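Local coordinates for G-protein interacting protein 1 (Dictyostelium discoideum, PDB 5Z1N) that probably binds heterotrimeric G proteins and holds them in the cytosol during chemotaxis, this C-terminal TNFAIP8-like helical domain enclosing a phospholipid, at residues V21-I24 with I25-S29; N35-E38 with K39-L42; L135-F138 with T139-D143; E148-L151 with F152-I155. One frame throughout, in Å; residues are numbered along the deposited sequence.

Contact 1. Residues V21-I24 with I25-S29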
loop_
_atom_site.group_PDB
_atom_site.type_symbol
_atom_site.label_atom_id
_atom_site.label_comp_id
_atom_site.label_asym_id
_atom_site.label_seq_id
_atom_site.Cartn_x
_atom_site.Cartn_y
_atom_site.Cartn_z
ATOM N N VAL A 21 -7.653 4.355 0.276
ATOM C CA VAL A 21 -7.285 3.194 1.085
ATOM C C VAL A 21 -7.999 3.233 2.433
ATOM O O VAL A 21 -8.564 2.231 2.887
ATOM C CB VAL A 21 -5.758 3.128 1.265
ATOM C CG1 VAL A 21 -5.395 2.024 2.236
ATOM C CG2 VAL A 21 -5.084 2.902 -0.068
ATOM N N LYS A 22 -7.993 4.399 3.085
ATOM C CA LYS A 22 -8.571 4.508 4.422
ATOM C C LYS A 22 -10.064 4.222 4.407
ATOM O O LYS A 22 -10.582 3.562 5.316
ATOM C CB LYS A 22 -8.309 5.892 5.010
ATOM C CG LYS A 22 -8.865 6.055 6.422
ATOM C CD LYS A 22 -8.611 7.441 6.991
ATOM C CE LYS A 22 -9.047 7.505 8.447
ATOM N NZ LYS A 22 -8.844 8.845 9.069
ATOM N N LYS A 23 -10.779 4.715 3.393
ATOM C CA LYS A 23 -12.211 4.429 3.331
ATOM C C LYS A 23 -12.459 2.935 3.168
ATOM O O LYS A 23 -13.341 2.364 3.832
ATOM C CB LYS A 23 -12.866 5.211 2.192
ATOM C CG LYS A 23 -14.371 4.990 2.092
ATOM C CD LYS A 23 -15.059 6.089 1.291
ATOM C CE LYS A 23 -14.578 6.122 -0.155
ATOM N NZ LYS A 23 -15.150 7.282 -0.907
ATOM N N ILE A 24 -11.672 2.277 2.310
ATOM C CA ILE A 24 -11.845 0.835 2.140
ATOM C C ILE A 24 -11.565 0.096 3.449
ATOM O O ILE A 24 -12.310 -0.819 3.838
ATOM C CB ILE A 24 -10.958 0.334 0.987
ATOM C CG1 ILE A 24 -11.546 0.803 -0.348
ATOM C CG2 ILE A 24 -10.838 -1.178 1.019
ATOM C CD1 ILE A 24 -10.610 0.660 -1.535
ATOM N N ILE A 25 -10.506 0.494 4.160
ATOM C CA ILE A 25 -10.184 -0.143 5.436
ATOM C C ILE A 25 -11.324 0.046 6.428
ATOM O O ILE A 25 -11.700 -0.890 7.146
ATOM C CB ILE A 25 -8.860 0.401 5.999
ATOM C CG1 ILE A 25 -7.695 0.049 5.079
ATOM C CG2 ILE A 25 -8.604 -0.161 7.395
ATOM C CD1 ILE A 25 -6.372 0.571 5.578
ATOM N N LYS A 26 -11.880 1.260 6.495
ATOM C CA LYS A 26 -13.058 1.494 7.325
ATOM C C LYS A 26 -14.152 0.484 7.004
ATOM O O LYS A 26 -14.728 -0.138 7.903
ATOM C CB LYS A 26 -13.583 2.918 7.121
ATOM C CG LYS A 26 -12.906 3.983 7.964
ATOM C CD LYS A 26 -13.795 5.212 8.138
ATOM C CE LYS A 26 -14.113 5.865 6.809
ATOM N NZ LYS A 26 -14.976 7.072 6.986
ATOM N N ARG A 27 -14.432 0.295 5.712
ATOM C CA ARG A 27 -15.518 -0.600 5.327
ATOM C C ARG A 27 -15.236 -2.053 5.698
ATOM O O ARG A 27 -16.166 -2.788 6.045
ATOM C CB ARG A 27 -15.788 -0.472 3.827
ATOM C CG ARG A 27 -16.283 0.908 3.403
ATOM C CD ARG A 27 -17.673 1.222 3.959
ATOM N NE ARG A 27 -17.630 1.820 5.295
ATOM C CZ ARG A 27 -17.555 3.125 5.530
ATOM N NH1 ARG A 27 -17.526 3.573 6.776
ATOM N NH2 ARG A 27 -17.505 3.985 4.521
ATOM N N VAL A 28 -13.977 -2.492 5.642
ATOM C CA VAL A 28 -13.700 -3.903 5.898
ATOM C C VAL A 28 -13.417 -4.229 7.362
ATOM O O VAL A 28 -13.548 -5.396 7.758
ATOM C CB VAL A 28 -12.519 -4.406 5.051
ATOM C CG1 VAL A 28 -12.836 -4.278 3.570
ATOM C CG2 VAL A 28 -11.266 -3.653 5.418
ATOM N N SER A 29 -13.012 -3.249 8.171
ATOM C CA SER A 29 -12.740 -3.517 9.580
ATOM C C SER A 29 -13.434 -2.493 10.473
ATOM O O SER A 29 -14.622 -2.642 10.772
ATOM C CB SER A 29 -11.233 -3.542 9.851
ATOM O OG SER A 29 -10.621 -2.312 9.512
#

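Contact 2. Residues N35-E38 with K39-L42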
loop_
_atom_site.group_PDB
_atom_site.type_symbol
_atom_site.label_atom_id
_atom_site.label_comp_id
_atom_site.label_asym_id
_atom_site.label_seq_id
_atom_site.Cartn_x
_atom_site.Cartn_y
_atom_site.Cartn_z
ATOM N N ASN A 35 -7.792 4.495 11.223
ATOM C CA ASN A 35 -6.994 5.618 11.699
ATOM C C ASN A 35 -5.556 5.190 11.959
ATOM O O ASN A 35 -4.608 5.900 11.586
ATOM C CB ASN A 35 -7.623 6.209 12.965
ATOM C CG ASN A 35 -8.966 6.871 12.700
ATOM O OD1 ASN A 35 -9.254 7.289 11.579
ATOM N ND2 ASN A 35 -9.792 6.971 13.733
ATOM N N GLU A 36 -5.377 4.020 12.577
ATOM C CA GLU A 36 -4.032 3.515 12.830
ATOM C C GLU A 36 -3.274 3.286 11.530
ATOM O O GLU A 36 -2.100 3.650 11.415
ATOM C CB GLU A 36 -4.097 2.217 13.641
ATOM C CG GLU A 36 -2.725 1.620 13.952
ATOM C CD GLU A 36 -2.772 0.128 14.230
ATOM O OE1 GLU A 36 -3.811 -0.507 13.953
ATOM O OE2 GLU A 36 -1.762 -0.414 14.726
ATOM N N MET A 37 -3.930 2.678 10.540
ATOM C CA MET A 37 -3.262 2.397 9.276
ATOM C C MET A 37 -2.945 3.679 8.519
ATOM O O MET A 37 -1.895 3.774 7.878
ATOM C CB MET A 37 -4.120 1.461 8.426
ATOM C CG MET A 37 -4.189 0.039 8.972
ATOM S SD MET A 37 -2.613 -0.818 8.837
ATOM C CE MET A 37 -2.555 -1.697 10.395
ATOM N N GLU A 38 -3.834 4.675 8.575
ATOM C CA GLU A 38 -3.540 5.953 7.930
ATOM C C GLU A 38 -2.311 6.601 8.555
ATOM O O GLU A 38 -1.387 7.034 7.846
ATOM C CB GLU A 38 -4.749 6.888 8.022
ATOM C CG GLU A 38 -4.505 8.275 7.438
ATOM C CD GLU A 38 -5.591 9.278 7.804
ATOM O OE1 GLU A 38 -6.133 9.198 8.927
ATOM O OE2 GLU A 38 -5.907 10.147 6.965
ATOM N N LYS A 39 -2.279 6.663 9.891
ATOM C CA LYS A 39 -1.111 7.207 10.575
ATOM C C LYS A 39 0.149 6.425 10.224
ATOM O O LYS A 39 1.209 7.016 9.991
ATOM C CB LYS A 39 -1.336 7.203 12.087
ATOM C CG LYS A 39 -0.199 7.821 12.883
ATOM C CD LYS A 39 -0.545 7.945 14.360
ATOM C CE LYS A 39 -0.254 6.655 15.111
ATOM N NZ LYS A 39 0.099 6.914 16.538
ATOM N N ASN A 40 0.053 5.094 10.183
ATOM C CA ASN A 40 1.227 4.265 9.920
ATOM C C ASN A 40 1.758 4.492 8.511
ATOM O O ASN A 40 2.972 4.633 8.306
ATOM C CB ASN A 40 0.882 2.790 10.126
ATOM C CG ASN A 40 0.809 2.404 11.589
ATOM O OD1 ASN A 40 1.031 3.229 12.476
ATOM N ND2 ASN A 40 0.491 1.139 11.847
ATOM N N ILE A 41 0.860 4.520 7.525
ATOM C CA ILE A 41 1.263 4.764 6.142
ATOM C C ILE A 41 1.961 6.113 6.031
ATOM O O ILE A 41 3.044 6.229 5.440
ATOM C CB ILE A 41 0.043 4.680 5.207
ATOM C CG1 ILE A 41 -0.473 3.245 5.116
ATOM C CG2 ILE A 41 0.387 5.191 3.819
ATOM C CD1 ILE A 41 -1.744 3.119 4.314
ATOM N N LEU A 42 1.358 7.150 6.622
ATOM C CA LEU A 42 1.981 8.470 6.600
ATOM C C LEU A 42 3.360 8.448 7.251
ATOM O O LEU A 42 4.311 9.022 6.717
ATOM C CB LEU A 42 1.080 9.487 7.295
ATOM C CG LEU A 42 -0.196 9.843 6.534
ATOM C CD1 LEU A 42 -1.155 10.598 7.441
ATOM C CD2 LEU A 42 0.145 10.656 5.297
#

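Contact 3. Residues L135-F138 with T139-D143. With PEF (di-palmitoyl-3-sn-phosphatidylethanolamine), chain B.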
loop_
_atom_site.group_PDB
_atom_site.type_symbol
_atom_site.label_atom_id
_atom_site.label_comp_id
_atom_site.label_asym_id
_atom_site.label_seq_id
_atom_site.Cartn_x
_atom_site.Cartn_y
_atom_site.Cartn_z
ATOM N N LEU A 135 -4.018 -11.267 1.862
ATOM C CA LEU A 135 -4.957 -11.907 0.948
ATOM C C LEU A 135 -6.375 -11.909 1.511
ATOM O O LEU A 135 -7.345 -11.832 0.748
ATOM C CB LEU A 135 -4.495 -13.333 0.645
ATOM C CG LEU A 135 -5.300 -14.127 -0.384
ATOM C CD1 LEU A 135 -5.451 -13.343 -1.677
ATOM C CD2 LEU A 135 -4.629 -15.467 -0.645
ATOM N N ASP A 136 -6.522 -11.990 2.838
ATOM C CA ASP A 136 -7.855 -11.906 3.435
ATOM C C ASP A 136 -8.479 -10.538 3.190
ATOM O O ASP A 136 -9.679 -10.433 2.893
ATOM C CB ASP A 136 -7.782 -12.187 4.934
ATOM C CG ASP A 136 -7.231 -13.562 5.245
ATOM O OD1 ASP A 136 -7.487 -14.501 4.469
ATOM O OD2 ASP A 136 -6.544 -13.700 6.273
ATOM N N PHE A 137 -7.677 -9.478 3.324
ATOM C CA PHE A 137 -8.141 -8.128 3.017
ATOM C C PHE A 137 -8.611 -8.037 1.571
ATOM O O PHE A 137 -9.697 -7.517 1.287
ATOM C CB PHE A 137 -7.009 -7.134 3.305
ATOM C CG PHE A 137 -7.345 -5.696 3.013
ATOM C CD1 PHE A 137 -8.575 -5.160 3.359
ATOM C CD2 PHE A 137 -6.406 -4.866 2.422
ATOM C CE1 PHE A 137 -8.865 -3.831 3.094
ATOM C CE2 PHE A 137 -6.691 -3.539 2.162
ATOM C CZ PHE A 137 -7.922 -3.020 2.500
ATOM N N PHE A 138 -7.820 -8.584 0.646
ATOM C CA PHE A 138 -8.172 -8.507 -0.768
ATOM C C PHE A 138 -9.460 -9.271 -1.060
ATOM O O PHE A 138 -10.358 -8.752 -1.731
ATOM C CB PHE A 138 -7.018 -9.030 -1.629
ATOM C CG PHE A 138 -5.759 -8.201 -1.538
ATOM C CD1 PHE A 138 -5.799 -6.893 -1.078
ATOM C CD2 PHE A 138 -4.534 -8.738 -1.914
ATOM C CE1 PHE A 138 -4.640 -6.134 -0.994
ATOM C CE2 PHE A 138 -3.373 -7.987 -1.830
ATOM C CZ PHE A 138 -3.426 -6.681 -1.373
ATOM N N THR A 139 -9.580 -10.506 -0.558
ATOM C CA THR A 139 -10.781 -11.291 -0.848
ATOM C C THR A 139 -12.026 -10.624 -0.269
ATOM O O THR A 139 -13.067 -10.536 -0.942
ATOM C CB THR A 139 -10.639 -12.722 -0.322
ATOM O OG1 THR A 139 -10.434 -12.703 1.094
ATOM C CG2 THR A 139 -9.471 -13.429 -0.995
ATOM N N LYS A 140 -11.933 -10.132 0.971
ATOM C CA LYS A 140 -13.052 -9.391 1.546
ATOM C C LYS A 140 -13.418 -8.192 0.681
ATOM O O LYS A 140 -14.597 -7.937 0.425
ATOM C CB LYS A 140 -12.713 -8.944 2.968
ATOM C CG LYS A 140 -13.780 -8.072 3.621
ATOM C CD LYS A 140 -14.825 -8.911 4.345
ATOM C CE LYS A 140 -15.955 -8.045 4.893
ATOM N NZ LYS A 140 -17.096 -8.882 5.361
ATOM N N VAL A 141 -12.415 -7.448 0.213
ATOM C CA VAL A 141 -12.677 -6.271 -0.612
ATOM C C VAL A 141 -13.381 -6.665 -1.906
ATOM O O VAL A 141 -14.366 -6.039 -2.317
ATOM C CB VAL A 141 -11.362 -5.518 -0.888
ATOM C CG1 VAL A 141 -11.489 -4.635 -2.117
ATOM C CG2 VAL A 141 -10.966 -4.695 0.332
ATOM N N TRP A 142 -12.900 -7.724 -2.558
ATOM C CA TRP A 142 -13.433 -8.106 -3.856
ATOM C C TRP A 142 -14.822 -8.722 -3.761
ATOM O O TRP A 142 -15.534 -8.749 -4.771
ATOM C CB TRP A 142 -12.479 -9.077 -4.558
ATOM C CG TRP A 142 -11.717 -8.453 -5.692
ATOM C CD1 TRP A 142 -11.932 -8.643 -7.029
ATOM C CD2 TRP A 142 -10.621 -7.535 -5.590
ATOM N NE1 TRP A 142 -11.036 -7.907 -7.763
ATOM C CE2 TRP A 142 -10.221 -7.216 -6.907
ATOM C CE3 TRP A 142 -9.938 -6.955 -4.517
ATOM C CZ2 TRP A 142 -9.171 -6.342 -7.177
ATOM C CZ3 TRP A 142 -8.891 -6.084 -4.788
ATOM C CH2 TRP A 142 -8.518 -5.789 -6.108
ATOM N N ASP A 143 -15.228 -9.214 -2.588
ATOM C CA ASP A 143 -16.543 -9.840 -2.468
ATOM C C ASP A 143 -17.584 -9.015 -1.726
ATOM O O ASP A 143 -18.769 -9.108 -2.054
ATOM C CB ASP A 143 -16.425 -11.201 -1.771
ATOM C CG ASP A 143 -16.198 -12.330 -2.743
ATOM O OD1 ASP A 143 -16.172 -12.069 -3.964
ATOM O OD2 ASP A 143 -16.052 -13.482 -2.290
HETATM C C2 PEF B . 4.139 11.108 -3.355
HETATM C C1 PEF B . 5.615 11.205 -3.721
HETATM N N PEF B . 8.048 11.661 -9.116
HETATM C C3 PEF B . 3.248 11.582 -4.493
HETATM C C4 PEF B . 8.314 11.106 -6.775
HETATM C C5 PEF B . 9.021 11.293 -8.110
HETATM C C10 PEF B . 2.946 9.555 -1.990
HETATM C C11 PEF B . 2.746 8.167 -1.433
HETATM C C12 PEF B . 1.272 7.778 -1.382
HETATM C C13 PEF B . 1.191 6.277 -1.123
HETATM C C14 PEF B . -0.228 5.771 -0.888
HETATM C C15 PEF B . -0.231 4.249 -0.999
HETATM C C16 PEF B . -1.588 3.649 -0.660
HETATM C C17 PEF B . -1.697 2.205 -1.144
HETATM C C18 PEF B . -0.458 1.386 -0.796
HETATM C C19 PEF B . -0.827 -0.045 -0.419
HETATM C C20 PEF B . -1.740 -0.700 -1.451
HETATM C C21 PEF B . -2.960 -1.312 -0.774
HETATM C C22 PEF B . -3.952 -1.858 -1.794
HETATM C C23 PEF B . -5.315 -2.107 -1.156
HETATM C C24 PEF B . -6.264 -2.768 -2.147
HETATM C C25 PEF B . -7.667 -2.861 -1.587
HETATM C C30 PEF B . 2.098 9.654 -5.533
HETATM C C31 PEF B . 2.031 8.569 -6.581
HETATM C C32 PEF B . 2.406 7.227 -5.963
HETATM C C33 PEF B . 3.890 7.164 -5.626
HETATM C C34 PEF B . 4.140 6.204 -4.468
HETATM C C35 PEF B . 5.632 5.972 -4.253
HETATM C C36 PEF B . 5.924 5.539 -2.821
HETATM C C37 PEF B . 7.287 4.867 -2.694
HETATM C C38 PEF B . 7.634 4.615 -1.229
HETATM C C39 PEF B . 8.004 3.156 -0.984
HETATM C C40 PEF B . 8.394 2.902 0.469
HETATM C C41 PEF B . 7.259 3.229 1.434
HETATM C C42 PEF B . 6.040 2.338 1.212
HETATM C C43 PEF B . 5.007 2.555 2.311
HETATM C C44 PEF B . 3.763 1.704 2.089
HETATM C C45 PEF B . 2.853 1.762 3.298
HETATM O O4 PEF B . 2.372 10.521 -1.520
HETATM O O5 PEF B . 1.215 9.775 -4.700
HETATM O O2 PEF B . 3.846 9.739 -3.113
HETATM O O3 PEF B . 3.232 10.559 -5.484
HETATM O O1P PEF B . 7.383 14.252 -5.002
HETATM O O2P PEF B . 8.297 11.917 -4.206
HETATM O O3P PEF B . 5.824 12.268 -4.642
HETATM O O4P PEF B . 7.452 12.214 -6.517
HETATM P P PEF B . 7.320 12.739 -5.007
#

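Contact 4. Residues E148-L151 with F152-I155. With PEF (di-palmitoyl-3-sn-phosphatidylethanolamine), chain B.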
loop_
_atom_site.group_PDB
_atom_site.type_symbol
_atom_site.label_atom_id
_atom_site.label_comp_id
_atom_site.label_asym_id
_atom_site.label_seq_id
_atom_site.Cartn_x
_atom_site.Cartn_y
_atom_site.Cartn_z
ATOM N N GLU A 148 -20.219 1.913 -3.995
ATOM C CA GLU A 148 -19.968 3.230 -3.417
ATOM C C GLU A 148 -18.686 3.288 -2.594
ATOM O O GLU A 148 -18.264 4.388 -2.217
ATOM C CB GLU A 148 -21.150 3.660 -2.541
ATOM C CG GLU A 148 -22.302 4.296 -3.303
ATOM C CD GLU A 148 -23.203 3.271 -3.968
ATOM O OE1 GLU A 148 -23.844 3.618 -4.985
ATOM O OE2 GLU A 148 -23.267 2.123 -3.475
ATOM N N ASP A 149 -18.063 2.146 -2.299
ATOM C CA ASP A 149 -16.836 2.136 -1.512
ATOM C C ASP A 149 -15.599 2.468 -2.339
ATOM O O ASP A 149 -14.509 2.593 -1.769
ATOM C CB ASP A 149 -16.687 0.782 -0.817
ATOM C CG ASP A 149 -17.807 0.526 0.182
ATOM O OD1 ASP A 149 -18.203 -0.643 0.381
ATOM O OD2 ASP A 149 -18.310 1.515 0.755
ATOM N N ASP A 150 -15.745 2.598 -3.658
ATOM C CA ASP A 150 -14.783 3.297 -4.511
ATOM C C ASP A 150 -13.424 2.599 -4.557
ATOM O O ASP A 150 -12.374 3.244 -4.568
ATOM C CB ASP A 150 -14.634 4.757 -4.079
ATOM C CG ASP A 150 -15.867 5.588 -4.409
ATOM O OD1 ASP A 150 -16.541 5.275 -5.411
ATOM O OD2 ASP A 150 -16.166 6.550 -3.672
ATOM N N LEU A 151 -13.443 1.265 -4.604
ATOM C CA LEU A 151 -12.247 0.537 -5.013
ATOM C C LEU A 151 -11.760 1.018 -6.376
ATOM O O LEU A 151 -10.549 1.026 -6.644
ATOM C CB LEU A 151 -12.539 -0.963 -5.047
ATOM C CG LEU A 151 -11.400 -1.901 -5.446
ATOM C CD1 LEU A 151 -10.252 -1.831 -4.437
ATOM C CD2 LEU A 151 -11.926 -3.317 -5.576
ATOM N N PHE A 152 -12.690 1.449 -7.237
ATOM C CA PHE A 152 -12.322 1.941 -8.562
ATOM C C PHE A 152 -11.369 3.125 -8.481
ATOM O O PHE A 152 -10.417 3.213 -9.262
ATOM C CB PHE A 152 -13.571 2.332 -9.357
ATOM C CG PHE A 152 -13.267 3.128 -10.600
ATOM C CD1 PHE A 152 -12.795 2.498 -11.743
ATOM C CD2 PHE A 152 -13.427 4.506 -10.619
ATOM C CE1 PHE A 152 -12.502 3.226 -12.884
ATOM C CE2 PHE A 152 -13.134 5.239 -11.756
ATOM C CZ PHE A 152 -12.668 4.598 -12.889
ATOM N N LEU A 153 -11.619 4.057 -7.559
ATOM C CA LEU A 153 -10.745 5.222 -7.443
ATOM C C LEU A 153 -9.333 4.811 -7.049
ATOM O O LEU A 153 -8.346 5.322 -7.597
ATOM C CB LEU A 153 -11.322 6.209 -6.429
ATOM C CG LEU A 153 -12.708 6.757 -6.768
ATOM C CD1 LEU A 153 -13.126 7.817 -5.766
ATOM C CD2 LEU A 153 -12.730 7.321 -8.179
ATOM N N LEU A 154 -9.218 3.873 -6.108
ATOM C CA LEU A 154 -7.905 3.433 -5.654
ATOM C C LEU A 154 -7.156 2.700 -6.758
ATOM O O LEU A 154 -6.006 3.034 -7.066
ATOM C CB LEU A 154 -8.048 2.540 -4.421
ATOM C CG LEU A 154 -6.735 1.890 -3.982
ATOM C CD1 LEU A 154 -5.707 2.956 -3.620
ATOM C CD2 LEU A 154 -6.966 0.931 -2.827
ATOM N N ILE A 155 -7.788 1.693 -7.366
ATOM C CA ILE A 155 -7.086 0.911 -8.379
ATOM C C ILE A 155 -6.780 1.768 -9.598
ATOM O O ILE A 155 -5.687 1.690 -10.171
ATOM C CB ILE A 155 -7.895 -0.340 -8.761
ATOM C CG1 ILE A 155 -8.171 -1.197 -7.523
ATOM C CG2 ILE A 155 -7.150 -1.137 -9.823
ATOM C CD1 ILE A 155 -6.924 -1.566 -6.740
HETATM C C2 PEF B . 4.139 11.108 -3.355
HETATM C C1 PEF B . 5.615 11.205 -3.721
HETATM N N PEF B . 8.048 11.661 -9.116
HETATM C C3 PEF B . 3.248 11.582 -4.493
HETATM C C4 PEF B . 8.314 11.106 -6.775
HETATM C C5 PEF B . 9.021 11.293 -8.110
HETATM C C10 PEF B . 2.946 9.555 -1.990
HETATM C C11 PEF B . 2.746 8.167 -1.433
HETATM C C12 PEF B . 1.272 7.778 -1.382
HETATM C C13 PEF B . 1.191 6.277 -1.123
HETATM C C14 PEF B . -0.228 5.771 -0.888
HETATM C C15 PEF B . -0.231 4.249 -0.999
HETATM C C16 PEF B . -1.588 3.649 -0.660
HETATM C C17 PEF B . -1.697 2.205 -1.144
HETATM C C18 PEF B . -0.458 1.386 -0.796
HETATM C C19 PEF B . -0.827 -0.045 -0.419
HETATM C C20 PEF B . -1.740 -0.700 -1.451
HETATM C C21 PEF B . -2.960 -1.312 -0.774
HETATM C C22 PEF B . -3.952 -1.858 -1.794
HETATM C C23 PEF B . -5.315 -2.107 -1.156
HETATM C C24 PEF B . -6.264 -2.768 -2.147
HETATM C C25 PEF B . -7.667 -2.861 -1.587
HETATM C C30 PEF B . 2.098 9.654 -5.533
HETATM C C31 PEF B . 2.031 8.569 -6.581
HETATM C C32 PEF B . 2.406 7.227 -5.963
HETATM C C33 PEF B . 3.890 7.164 -5.626
HETATM C C34 PEF B . 4.140 6.204 -4.468
HETATM C C35 PEF B . 5.632 5.972 -4.253
HETATM C C36 PEF B . 5.924 5.539 -2.821
HETATM C C37 PEF B . 7.287 4.867 -2.694
HETATM C C38 PEF B . 7.634 4.615 -1.229
HETATM C C39 PEF B . 8.004 3.156 -0.984
HETATM C C40 PEF B . 8.394 2.902 0.469
HETATM C C41 PEF B . 7.259 3.229 1.434
HETATM C C42 PEF B . 6.040 2.338 1.212
HETATM C C43 PEF B . 5.007 2.555 2.311
HETATM C C44 PEF B . 3.763 1.704 2.089
HETATM C C45 PEF B . 2.853 1.762 3.298
HETATM O O4 PEF B . 2.372 10.521 -1.520
HETATM O O5 PEF B . 1.215 9.775 -4.700
HETATM O O2 PEF B . 3.846 9.739 -3.113
HETATM O O3 PEF B . 3.232 10.559 -5.484
HETATM O O1P PEF B . 7.383 14.252 -5.002
HETATM O O2P PEF B . 8.297 11.917 -4.206
HETATM O O3P PEF B . 5.824 12.268 -4.642
HETATM O O4P PEF B . 7.452 12.214 -6.517
HETATM P P PEF B . 7.320 12.739 -5.007
#

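Contact 1. Residues V21-I24 with I25-S29
With its CG1 branch trans to the backbone N (chi1 173°), Val-21 runs side by side with Ile-25, whose CG1 stands trans to the carbonyl carbon and whose chi2 is extended. The branches meet where Val-21 CG1 lies 3.8 Å from Ile-25 CD1. One turn on, Ile-24 CG2 and Val-28 CG1 make a looser apolar pair at 4.5 Å. Both pairs follow the i to i+4 spacing of helix 12-28, an amphipathic helix of the TNFAIP8-like domain: Val-21 reaches the bound phosphatidylethanolamine, and Ile-24 packs on Phe-137 and Val-141. The polar flank is basic. Arg-27, bent at chi2 and chi3, folds back across Lys-23 until NH2 is 4.1 Å from Lys-23 CG. The like charges stay apart, Lys-23 NZ and Arg-27 NH2 being 6.8 Å from each other, and the partners of Lys-22 and Lys-23 are Glu-38 and Asp-150. Four main-chain bonds join the two halves; that from Val-28 N to Ile-24 O is the most bent, at 143°. At the C-terminal end, Ile-25 O accepts both Ser-29 N at 2.9 Å and Ser-29 OG at 3.0 Å, the hydroxyl lying 42° out of the carbonyl plane.

Contact 2. Residues N35-E38 with K39-L42
Glu-36 and Asn-40 meet through a carbon chain and an amide, one turn apart on helix 31-53, a long helix of the TNFAIP8-like bundle. Main-chain hydrogen bonds come first: the amides of Lys-39, Asn-40, Ile-41 and Leu-42 each bond to the carbonyl four residues earlier. The bond from Lys-39 N to Asn-35 O is almost straight, whereas that from Asn-40 N to Glu-36 O, 2.9 Å long, is bent to 152°. Beside these bonds, Ile-41 brings CG1 to 3.2 Å from Met-37 O, and its side chain comes close to the bound lipid.

Polar side chains form the second group. Asn-40 has CG trans to its carbonyl carbon (chi1 -77°), which lays the amide back over the preceding turn and puts ND2 3.9 Å from Glu-36 CG. The carboxylate and amide planes are inclined by 66°, and Glu-36 OE2 stays 4.0 Å from Asn-40 ND2. Each group has a polar partner beyond the contact: Glu-36 bridges to Lys-33, and Asn-40 ND2 makes a weak bond to Thr-128.

Aliphatic van der Waals contact is the third. Glu-38 and Leu-42 lie alongside each other, pointing the same way, with Leu-42 CD1 4.1 Å from Glu-38 CG.

The buried Glu-38 carboxylate is gripped by two lysines, Lys-22 on OE1 and Lys-7 on OE2. This pairing should compensate the cost of burying the carboxylate and favour its ionised form, while the CG methylene of Glu-38 still packs beside Leu-42.

Contact 3. Residues L135-F138 with T139-D143
Leu-135 O is approached by two donor groups of Thr-139. The backbone N gives a clear bond of 2.9 Å at 167°, while the hydroxyl OG1 lies 3.2 Å away and its proton is not settled, since Asp-136 O is 3.0 Å from the same OG1. The chi1 of 60° places that hydroxyl between the backbone N and the carbonyl carbon, facing the preceding turn, and turns CG2 toward Leu-135, where it meets CD1 at 4.1 Å.

These residues make up nearly all of helix 135-144, whose inner side lines the phospholipid pocket. Phe-137 slants across Val-141, the ring's CE1 touching CG2 at 3.6 Å. Another part of that ring meets the lipid: Phe-137 CE2 is 3.9 Å from C23 of the phosphatidylethanolamine. Phe-138 brings its CE1 to 3.9 Å from C24 of the same acyl chain, and both rings meet the tail at a slant. Phe-138 O, which accepts Trp-142 N, also lies near the plane of the indole, 3.3 Å from CE3 at its edge. The indole NE1 bonds to Ala-79 O, tying Trp-142 to helix 59-81.

The chemistry is thus divided: four carbonyls, Leu-135 to Phe-138, are taken up by amides one turn on, the buried indole N-H has a carbonyl partner, and the phenylalanine rings suit a saturated acyl tail, which they touch by van der Waals contact alone.

Contact 4. Residues E148-L151 with F152-I155
The start of helix 151-158 carries this contact, with Asp-150 in the N-cap position and Leu-153 lying alongside it. Leu-153 CD1 is 3.8 Å from Asp-150 CG, the two side chains pointing the same way. Asp-150 makes no side-chain capping bond; its OD2 forms a salt bridge with Lys-23 of helix 12-28, so the carboxylate ties one helix start to a neighbouring helix. The first main-chain link is weak, from Leu-153 N to Asp-150 O at 3.2 Å and only 127°. The next residue already accepts a regular i to i+4 bond: Ile-155 N reaches Leu-151 O at 2.9 Å in a nearly straight line, 179°.

In the TNFAIP8-like domain this short helix covers part of the lipid pocket. Leu-151, its CG trans to the backbone N (chi1 -180°), extends CD1 to 3.8 Å from Ile-155 CG1, the two side chains slanting across one another. The same methyl touches the lipid, Leu-151 CD1 lying 4.0 Å from C25 of the phosphatidylethanolamine. Leu-154 adds CD2 at 3.8 Å from C24, close to the tip of that acyl chain. Phe-80 of helix 59-81 also packs on Leu-151 and Ile-155.

From the N terminus the four contacts follow in series, none nested in or crossing another; each spans adjoining residues and closes a helical turn or a helix start, not a long loop. Contact 1, on helix 12-28, touches all three others. Salt bridges join it to contact 2 on the next helix and to contact 4, and apolar side chains join it to contact 3. Contacts 3 and 4 meet through Val-141 and Leu-151 and share the end of one lipid acyl chain. Contact 2 stands apart from these two, with nearest atoms about 8 Å from contact 3 and about 9 Å from contact 4.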